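Local atomic coordinates of putative permease protein, ABC transporter (Porphyromonas gingivalis, PDB entry 3IS6), a protein that is a putative ABC-transporter permease, probably active in transmembrane transport, represented here by a MacB-like periplasmic core domain. Residues 108-113 with 127-132; 115-120 with 143-148. All coordinates share one frame; numbering follows the deposited sequence.

Contact 1: 108-113 with 127-132; sequences MTCLIS and KRLRPA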
loop_
_atom_site.group_PDB
_atom_site.type_symbol
_atom_site.label_atom_id
_atom_site.label_comp_id
_atom_site.label_asym_id
_atom_site.label_seq_id
_atom_site.Cartn_x
_atom_site.Cartn_y
_atom_site.Cartn_z
HETATM N N MSE A 108 0.772 2.624 -13.759
HETATM C CA MSE A 108 -0.590 2.760 -14.241
HETATM C C MSE A 108 -0.966 1.740 -15.314
HETATM O O MSE A 108 -1.926 1.906 -16.008
HETATM C CB MSE A 108 -0.906 4.179 -14.700
HETATM C CG MSE A 108 -0.727 5.243 -13.659
HETATM SE SE MSE A 108 -1.911 5.110 -12.220
HETATM C CE MSE A 108 -3.481 5.624 -13.091
ATOM N N THR A 109 -0.178 0.692 -15.431
ATOM C CA THR A 109 -0.401 -0.303 -16.437
ATOM C C THR A 109 -0.324 -1.714 -15.874
ATOM O O THR A 109 0.313 -1.936 -14.906
ATOM C CB THR A 109 0.624 -0.215 -17.530
ATOM O OG1 THR A 109 1.864 -0.649 -17.002
ATOM C CG2 THR A 109 0.758 1.171 -18.029
ATOM N N CYS A 110 -0.995 -2.640 -16.523
ATOM C CA CYS A 110 -1.039 -4.030 -16.122
ATOM C C CYS A 110 -0.857 -5.002 -17.263
ATOM O O CYS A 110 -0.983 -4.652 -18.389
ATOM C CB CYS A 110 -2.350 -4.339 -15.438
ATOM S SG CYS A 110 -3.723 -4.426 -16.463
ATOM N N LEU A 111 -0.566 -6.237 -16.925
ATOM C CA LEU A 111 -0.575 -7.318 -17.860
ATOM C C LEU A 111 -1.716 -8.222 -17.479
ATOM O O LEU A 111 -2.011 -8.368 -16.331
ATOM C CB LEU A 111 0.703 -8.101 -17.824
ATOM C CG LEU A 111 1.994 -7.347 -17.995
ATOM C CD1 LEU A 111 3.136 -8.228 -17.713
ATOM C CD2 LEU A 111 2.063 -6.863 -19.384
ATOM N N ILE A 112 -2.340 -8.797 -18.482
ATOM C CA ILE A 112 -3.486 -9.658 -18.350
ATOM C C ILE A 112 -3.193 -10.978 -19.028
ATOM O O ILE A 112 -2.550 -11.020 -20.024
ATOM C CB ILE A 112 -4.666 -9.005 -19.008
ATOM C CG1 ILE A 112 -5.023 -7.732 -18.270
ATOM C CG2 ILE A 112 -5.790 -9.898 -19.080
ATOM C CD1 ILE A 112 -5.721 -7.918 -17.013
ATOM N N SER A 113 -3.671 -12.054 -18.462
ATOM C CA SER A 113 -3.413 -13.368 -18.997
ATOM C C SER A 113 -4.190 -13.592 -20.288
ATOM O O SER A 113 -5.179 -12.964 -20.518
ATOM C CB SER A 113 -3.775 -14.440 -17.989
ATOM O OG SER A 113 -5.135 -14.651 -17.951
ATOM N N LYS A 127 -6.990 -1.123 -23.514
ATOM C CA LYS A 127 -8.224 -0.885 -22.793
ATOM C C LYS A 127 -7.998 -0.559 -21.309
ATOM O O LYS A 127 -6.959 -0.786 -20.759
ATOM C CB LYS A 127 -9.175 -2.039 -22.986
ATOM C CG LYS A 127 -9.805 -2.079 -24.329
ATOM C CD LYS A 127 -10.667 -3.281 -24.514
ATOM C CE LYS A 127 -11.796 -3.033 -25.471
ATOM N NZ LYS A 127 -12.588 -4.194 -25.749
ATOM N N ARG A 128 -9.002 -0.009 -20.682
ATOM C CA ARG A 128 -8.873 0.491 -19.338
ATOM C C ARG A 128 -9.732 -0.262 -18.306
ATOM O O ARG A 128 -10.870 -0.536 -18.550
ATOM C CB ARG A 128 -9.173 1.977 -19.302
ATOM C CG ARG A 128 -8.197 2.830 -20.074
ATOM C CD ARG A 128 -8.777 4.187 -20.423
ATOM N NE ARG A 128 -9.986 4.068 -21.223
ATOM C CZ ARG A 128 -10.473 5.007 -22.024
ATOM N NH1 ARG A 128 -9.865 6.166 -22.153
ATOM N NH2 ARG A 128 -11.579 4.786 -22.687
ATOM N N LEU A 129 -9.122 -0.562 -17.177
ATOM C CA LEU A 129 -9.689 -1.320 -16.081
ATOM C C LEU A 129 -9.721 -0.493 -14.803
ATOM O O LEU A 129 -8.825 0.235 -14.542
ATOM C CB LEU A 129 -8.818 -2.535 -15.781
ATOM C CG LEU A 129 -8.875 -3.796 -16.598
ATOM C CD1 LEU A 129 -7.848 -4.745 -16.222
ATOM C CD2 LEU A 129 -10.165 -4.413 -16.420
ATOM N N ARG A 130 -10.747 -0.635 -14.000
ATOM C CA ARG A 130 -10.711 -0.102 -12.657
ATOM C C ARG A 130 -11.466 -0.963 -11.654
ATOM O O ARG A 130 -12.275 -1.743 -12.010
ATOM C CB ARG A 130 -11.154 1.335 -12.628
ATOM C CG ARG A 130 -12.568 1.533 -12.789
ATOM C CD ARG A 130 -12.912 2.978 -12.601
ATOM N NE ARG A 130 -12.306 3.839 -13.580
ATOM C CZ ARG A 130 -12.913 4.221 -14.675
ATOM N NH1 ARG A 130 -14.118 3.786 -14.905
ATOM N NH2 ARG A 130 -12.321 5.009 -15.546
ATOM N N PRO A 131 -11.169 -0.807 -10.390
ATOM C CA PRO A 131 -11.797 -1.642 -9.392
ATOM C C PRO A 131 -13.262 -1.379 -9.431
ATOM O O PRO A 131 -13.682 -0.294 -9.645
ATOM C CB PRO A 131 -11.197 -1.134 -8.094
ATOM C CG PRO A 131 -10.016 -0.502 -8.461
ATOM C CD PRO A 131 -10.226 0.110 -9.763
ATOM N N ALA A 132 -14.034 -2.400 -9.193
ATOM C CA ALA A 132 -15.441 -2.305 -9.401
ATOM C C ALA A 132 -16.081 -1.222 -8.560
ATOM O O ALA A 132 -17.016 -0.638 -8.970
ATOM C CB ALA A 132 -16.090 -3.607 -9.161
#
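L129 meets C110 and I112 through a single methyl group, CD1, and the whole contact is built on that carbon. It lies 3.9 Å from I112 CD1 and 4.1 Å from C110 SG, so the leucine comes in tip to tip with the isoleucine while also touching the sulfur of the cysteine two residues earlier on the same strand. The first torsions of L129 and I112 match in kind: each sets the main branch beside its own backbone N and trans to its own carbonyl carbon, chi1 -80° for L129 and -65° for I112. In I112 this sends CG1, with CD1 at its end, out toward the leucine. C110 does it differently, its SG held between backbone N and carbonyl carbon at chi1 73°. All three are buried and the chemistry is purely apolar. The backbones stay well apart, with C110 and L129 CA atoms 9.1 Å from each other, too far for the two strands to pair directly. M159 touches all three side chains, and M120 and M68 add to the cover on L129. Both strands pair instead with strand 140-146, 109-113 parallel and 128-131 antiparallel to it, so this is side-chain packing between next-but-one strands of a mixed sheet in the MacB-like periplasmic core domain, with helix 114-119 in the connection between them.

Contact 2: 115-120 with 143-148; sequences SLARKM and GGVFED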
loop_
_atom_site.group_PDB
_atom_site.type_symbol
_atom_site.label_atom_id
_atom_site.label_comp_id
_atom_site.label_asym_id
_atom_site.label_seq_id
_atom_site.Cartn_x
_atom_site.Cartn_y
_atom_site.Cartn_z
ATOM N N SER A 115 -6.112 -16.123 -21.047
ATOM C CA SER A 115 -7.473 -16.534 -20.745
ATOM C C SER A 115 -8.369 -15.398 -20.331
ATOM O O SER A 115 -9.500 -15.363 -20.705
ATOM C CB SER A 115 -7.524 -17.581 -19.664
ATOM O OG SER A 115 -6.962 -18.763 -20.102
ATOM N N LEU A 116 -7.858 -14.506 -19.510
ATOM C CA LEU A 116 -8.628 -13.384 -19.054
ATOM C C LEU A 116 -8.972 -12.465 -20.198
ATOM O O LEU A 116 -10.062 -12.009 -20.295
ATOM C CB LEU A 116 -7.938 -12.640 -17.940
ATOM C CG LEU A 116 -8.725 -11.520 -17.300
ATOM C CD1 LEU A 116 -10.107 -11.899 -16.980
ATOM C CD2 LEU A 116 -8.036 -10.959 -16.139
ATOM N N ALA A 117 -8.024 -12.245 -21.080
ATOM C CA ALA A 117 -8.264 -11.406 -22.229
ATOM C C ALA A 117 -9.378 -11.981 -23.079
ATOM O O ALA A 117 -10.219 -11.280 -23.526
ATOM C CB ALA A 117 -7.044 -11.289 -23.024
ATOM N N ARG A 118 -9.364 -13.281 -23.254
ATOM C CA ARG A 118 -10.380 -13.982 -23.993
ATOM C C ARG A 118 -11.736 -13.860 -23.345
ATOM O O ARG A 118 -12.697 -13.615 -23.991
ATOM C CB ARG A 118 -9.969 -15.435 -24.116
ATOM C CG ARG A 118 -10.981 -16.352 -24.734
ATOM C CD ARG A 118 -10.371 -17.704 -25.000
ATOM N NE ARG A 118 -10.316 -18.503 -23.785
ATOM C CZ ARG A 118 -9.200 -18.973 -23.255
ATOM N NH1 ARG A 118 -8.043 -18.758 -23.849
ATOM N NH2 ARG A 118 -9.253 -19.666 -22.144
ATOM N N LYS A 119 -11.793 -13.994 -22.041
ATOM C CA LYS A 119 -13.040 -13.840 -21.326
ATOM C C LYS A 119 -13.580 -12.432 -21.485
ATOM O O LYS A 119 -14.756 -12.219 -21.499
ATOM C CB LYS A 119 -12.922 -14.239 -19.866
HETATM N N MSE A 120 -12.678 -11.488 -21.638
HETATM C CA MSE A 120 -13.022 -10.095 -21.771
HETATM C C MSE A 120 -13.467 -9.758 -23.167
HETATM O O MSE A 120 -13.891 -8.679 -23.406
HETATM C CB MSE A 120 -11.871 -9.194 -21.387
HETATM C CG MSE A 120 -11.646 -9.096 -19.923
HETATM SE SE MSE A 120 -10.143 -8.090 -19.370
HETATM C CE MSE A 120 -10.712 -7.974 -17.604
ATOM N N GLY A 143 -1.325 -2.970 -20.739
ATOM C CA GLY A 143 -0.147 -2.857 -21.555
ATOM C C GLY A 143 0.390 -4.098 -22.225
ATOM O O GLY A 143 1.287 -4.027 -23.018
ATOM N N GLY A 144 -0.120 -5.247 -21.845
ATOM C CA GLY A 144 0.311 -6.492 -22.421
ATOM C C GLY A 144 -0.602 -7.637 -22.117
ATOM O O GLY A 144 -1.370 -7.562 -21.214
ATOM N N VAL A 145 -0.474 -8.703 -22.871
ATOM C CA VAL A 145 -1.140 -9.946 -22.602
ATOM C C VAL A 145 -0.135 -11.067 -22.551
ATOM O O VAL A 145 0.614 -11.241 -23.455
ATOM C CB VAL A 145 -2.152 -10.254 -23.655
ATOM C CG1 VAL A 145 -2.837 -11.504 -23.355
ATOM C CG2 VAL A 145 -3.109 -9.156 -23.794
ATOM N N PHE A 146 -0.134 -11.817 -21.468
ATOM C CA PHE A 146 0.839 -12.863 -21.264
ATOM C C PHE A 146 0.248 -14.243 -21.401
ATOM O O PHE A 146 -0.878 -14.462 -21.115
ATOM C CB PHE A 146 1.590 -12.726 -19.939
ATOM C CG PHE A 146 0.729 -12.867 -18.712
ATOM C CD1 PHE A 146 0.570 -14.076 -18.088
ATOM C CD2 PHE A 146 0.102 -11.786 -18.174
ATOM C CE1 PHE A 146 -0.209 -14.192 -16.981
ATOM C CE2 PHE A 146 -0.670 -11.916 -17.078
ATOM C CZ PHE A 146 -0.821 -13.116 -16.483
ATOM N N GLU A 147 1.062 -15.154 -21.874
ATOM C CA GLU A 147 0.712 -16.530 -22.034
ATOM C C GLU A 147 0.362 -17.089 -20.668
ATOM O O GLU A 147 1.067 -16.857 -19.748
ATOM C CB GLU A 147 1.974 -17.231 -22.469
ATOM C CG GLU A 147 1.887 -18.070 -23.626
ATOM C CD GLU A 147 3.046 -19.034 -23.698
ATOM O OE1 GLU A 147 2.934 -20.167 -23.222
ATOM O OE2 GLU A 147 4.078 -18.648 -24.224
ATOM N N ASP A 148 -0.699 -17.864 -20.566
ATOM C CA ASP A 148 -1.168 -18.302 -19.281
ATOM C C ASP A 148 -0.038 -19.019 -18.581
ATOM O O ASP A 148 0.705 -19.736 -19.167
ATOM C CB ASP A 148 -2.325 -19.261 -19.402
ATOM C CG ASP A 148 -3.570 -18.635 -19.913
ATOM O OD1 ASP A 148 -3.788 -17.441 -19.779
ATOM O OD2 ASP A 148 -4.363 -19.369 -20.457
#
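OG of S115 and CG of D148 are both turned beside their own backbone N and opposite their own carbonyl carbon, with chi1 near -67° in each. The serine hydroxyl is thereby held on the same side as its own N-H, and the carboxylate takes both in a two-pronged grip. S115 N donates to D148 OD1 at 3.0 Å, nearly straight at 164°, into the syn lone pair of that oxygen. S115 OG donates to D148 OD2 at 2.7 Å, also on the syn side but 30° out of the carboxylate plane. With one bond to each oxygen, the rotation of the carboxylate should be well fixed. S115 lies in the first turn of helix 114-119, so an aspartate from beyond strand 140-146 accepts a backbone N-H there, where the helix dipole would probably favour its negative charge. S113, the N-cap residue, covers a different N-H with its OG, that of L116, and its side chain also touches D148. The helix follows strand 109-113, and strand 140-146 lies parallel beside that strand; D148, just past 140-146, thus ties the start of the helix to the neighbouring strand within the MacB-like periplasmic core domain. One turn on, R118 folds back over the serine: S115 CA sits 3.6 Å above one face of its guanidinium, toward the rim, and NH2 gives a weak hydrogen bond to S115 OG. Its NH1 remains 5.0 Å from D148 OD2, an opposite charge nearby but not in contact. Deeper in, the methyl of A117 packs on V145 CG1 at 4.2 Å.

The two contacts alternate along the chain, and both rest on strand 140-146. Contact 1 joins two strands by side chains alone and is wholly buried and apolar. Contact 2 sets the helix that follows strand 109-113 against the end of strand 140-146; it is partly buried, with a polar bridge at its partly exposed end and a small apolar pair inside. Their centres are 11 Å apart, and they meet directly where the strands pair: C110 O with G143 N and I112 O with F146 N, both at 2.9 Å, are probable hydrogen bonds.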